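PDB 3CNV: putative GntR-family transcriptional regulator from Bordetella bronchiseptica RB50, which probably regulates transcription in response to a small effector molecule sensed by its UTRA-type ligand-binding domain. Local coordinates for residues 48-53 against 66-71. Residues are numbered along the deposited sequence; the frame is centred on the assembly and turned at random.
Sequences VTIRRQ and LWLPGT
Backbone pairing of Val-48 with Leu-68 and of Ile-50 with Leu-66 carries four N-H to O=C bonds. The shortest, Leu-66 N to Ile-50 O, is 2.7 Å. The longest, Ile-50 N to Leu-66 O, is 3.1 Å. Between them lies the non-hydrogen-bonded pair Thr-49 and Trp-67, with CA atoms 4.5 Å apart. A fifth bond comes from a side chain: Thr-49 OG1, anti to its own backbone N (chi1 -161°), donates to Leu-66 O at 2.7 Å. That oxygen thus takes two donors, and they approach from opposite faces of its carbonyl plane, OG1 tilted 31° and Ile-50 N 28°. The strands, nearly antiparallel, belong to the hairpin 46-56/59-69 within the six-stranded antiparallel sheet of the UTRA domain. On the Thr-49 face, the hydroxyl also sits over the Trp-67 indole, 3.5 Å above its plane and offset toward the rim, with CD1 and NE1 the closest ring atoms. Apolar contact marks the other face, where Ile-50 CD1 meets Leu-68 CD1 at 4.1 Å and Leu-66 CD2 at 4.3 Å; Phe-92 of helix 88-96 packs on both leucines. Beyond Leu-66, Arg-52 NE salt-bridges Asp-64, while NH1 hydrogen-bonds Ser-21 OG and NH2 a citrate, probably from the crystallisation liquor.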
loop_
_atom_site.group_PDB
_atom_site.type_symbol
_atom_site.label_atom_id
_atom_site.label_comp_id
_atom_site.label_asym_id
_atom_site.label_seq_id
_atom_site.Cartn_x
_atom_site.Cartn_y
_atom_site.Cartn_z
ATOM N N VAL C 48 18.983 -5.947 -21.156
ATOM C CA VAL C 48 20.166 -5.504 -20.426
ATOM C C VAL C 48 20.015 -6.048 -19.026
ATOM O O VAL C 48 18.924 -5.979 -18.415
ATOM C CB VAL C 48 20.231 -3.983 -20.297
ATOM C CG1 VAL C 48 21.551 -3.542 -19.489
ATOM C CG2 VAL C 48 20.161 -3.357 -21.634
ATOM N N THR C 49 21.097 -6.597 -18.519
ATOM C CA THR C 49 21.110 -6.996 -17.143
ATOM C C THR C 49 22.231 -6.335 -16.378
ATOM O O THR C 49 23.354 -6.199 -16.837
ATOM C CB THR C 49 21.159 -8.560 -16.986
ATOM O OG1 THR C 49 20.722 -8.918 -15.650
ATOM C CG2 THR C 49 22.597 -9.105 -17.290
ATOM N N ILE C 50 21.857 -5.914 -15.175
ATOM C CA ILE C 50 22.777 -5.321 -14.238
ATOM C C ILE C 50 22.716 -6.078 -12.917
ATOM O O ILE C 50 21.642 -6.476 -12.434
ATOM C CB ILE C 50 22.329 -3.850 -13.958
ATOM C CG1 ILE C 50 22.186 -3.055 -15.285
ATOM C CG2 ILE C 50 23.229 -3.176 -12.901
ATOM C CD1 ILE C 50 21.458 -1.704 -15.103
ATOM N N ARG C 51 23.885 -6.326 -12.372
ATOM C CA ARG C 51 24.041 -6.666 -10.958
ATOM C C ARG C 51 24.646 -5.516 -10.179
ATOM O O ARG C 51 25.666 -4.914 -10.589
ATOM C CB ARG C 51 24.879 -7.925 -10.792
ATOM C CG ARG C 51 24.963 -8.291 -9.310
ATOM C CD ARG C 51 25.600 -9.571 -9.066
ATOM N NE ARG C 51 24.678 -10.648 -9.360
ATOM C CZ ARG C 51 24.947 -11.905 -9.072
ATOM N NH1 ARG C 51 26.123 -12.201 -8.479
ATOM N NH2 ARG C 51 24.045 -12.844 -9.358
ATOM N N ARG C 52 24.022 -5.174 -9.061
ATOM C CA ARG C 52 24.645 -4.153 -8.188
ATOM C C ARG C 52 24.587 -4.489 -6.721
ATOM O O ARG C 52 23.742 -5.241 -6.273
ATOM C CB ARG C 52 24.064 -2.764 -8.447
ATOM C CG ARG C 52 22.724 -2.590 -8.173
ATOM C CD ARG C 52 22.524 -2.116 -6.733
ATOM N NE ARG C 52 21.129 -1.820 -6.636
ATOM C CZ ARG C 52 20.572 -0.661 -6.947
ATOM N NH1 ARG C 52 21.328 0.374 -7.255
ATOM N NH2 ARG C 52 19.255 -0.537 -6.860
ATOM N N GLN C 53 25.486 -3.865 -5.985
ATOM C CA GLN C 53 25.503 -3.983 -4.531
ATOM C C GLN C 53 25.102 -2.641 -3.904
ATOM O O GLN C 53 25.685 -1.592 -4.179
ATOM C CB GLN C 53 26.944 -4.423 -4.108
ATOM C CG GLN C 53 27.237 -4.657 -2.597
ATOM C CD GLN C 53 28.714 -4.687 -2.311
ATOM O OE1 GLN C 53 29.375 -3.681 -2.355
ATOM N NE2 GLN C 53 29.233 -5.858 -1.984
ATOM N N LEU C 66 18.988 -7.046 -12.070
ATOM C CA LEU C 66 17.926 -6.320 -12.819
ATOM C C LEU C 66 17.971 -6.786 -14.259
ATOM O O LEU C 66 19.024 -7.057 -14.810
ATOM C CB LEU C 66 18.228 -4.785 -12.846
ATOM C CG LEU C 66 18.188 -3.812 -11.712
ATOM C CD1 LEU C 66 19.356 -3.988 -10.714
ATOM C CD2 LEU C 66 18.148 -2.461 -12.402
ATOM N N TRP C 67 16.813 -6.794 -14.884
ATOM C CA TRP C 67 16.698 -7.115 -16.295
ATOM C C TRP C 67 15.745 -6.047 -16.881
ATOM O O TRP C 67 14.635 -5.843 -16.397
ATOM C CB TRP C 67 16.051 -8.492 -16.503
ATOM C CG TRP C 67 16.867 -9.687 -16.100
ATOM C CD1 TRP C 67 17.670 -10.437 -16.898
ATOM C CD2 TRP C 67 16.961 -10.250 -14.795
ATOM N NE1 TRP C 67 18.247 -11.439 -16.173
ATOM C CE2 TRP C 67 17.841 -11.329 -14.867
ATOM C CE3 TRP C 67 16.374 -9.948 -13.578
ATOM C CZ2 TRP C 67 18.137 -12.128 -13.750
ATOM C CZ3 TRP C 67 16.675 -10.713 -12.483
ATOM C CH2 TRP C 67 17.564 -11.787 -12.557
ATOM N N LEU C 68 16.193 -5.416 -17.925
ATOM C CA LEU C 68 15.484 -4.360 -18.625
ATOM C C LEU C 68 15.360 -4.638 -20.128
ATOM O O LEU C 68 16.280 -5.108 -20.743
ATOM C CB LEU C 68 16.231 -3.067 -18.408
ATOM C CG LEU C 68 16.558 -2.680 -16.951
ATOM C CD1 LEU C 68 17.730 -1.713 -16.907
ATOM C CD2 LEU C 68 15.296 -2.030 -16.356
ATOM N N PRO C 69 14.199 -4.312 -20.721
ATOM C CA PRO C 69 14.021 -4.586 -22.171
ATOM C C PRO C 69 15.068 -3.808 -23.036
ATOM O O PRO C 69 15.233 -2.601 -22.903
ATOM C CB PRO C 69 12.601 -4.139 -22.437
ATOM C CG PRO C 69 12.218 -3.241 -21.245
ATOM C CD PRO C 69 13.043 -3.632 -20.107
ATOM N N GLY C 70 15.818 -4.536 -23.847
ATOM C CA GLY C 70 16.953 -3.952 -24.593
ATOM C C GLY C 70 16.453 -2.754 -25.382
ATOM O O GLY C 70 17.107 -1.729 -25.459
ATOM N N THR C 71 15.238 -2.899 -25.880
ATOM C CA THR C 71 14.591 -1.934 -26.761
ATOM C C THR C 71 14.613 -0.550 -26.154
ATOM O O THR C 71 15.145 0.371 -26.740
ATOM C CB THR C 71 13.110 -2.342 -27.093
ATOM O OG1 THR C 71 12.303 -2.475 -25.885
ATOM C CG2 THR C 71 13.073 -3.655 -27.902
#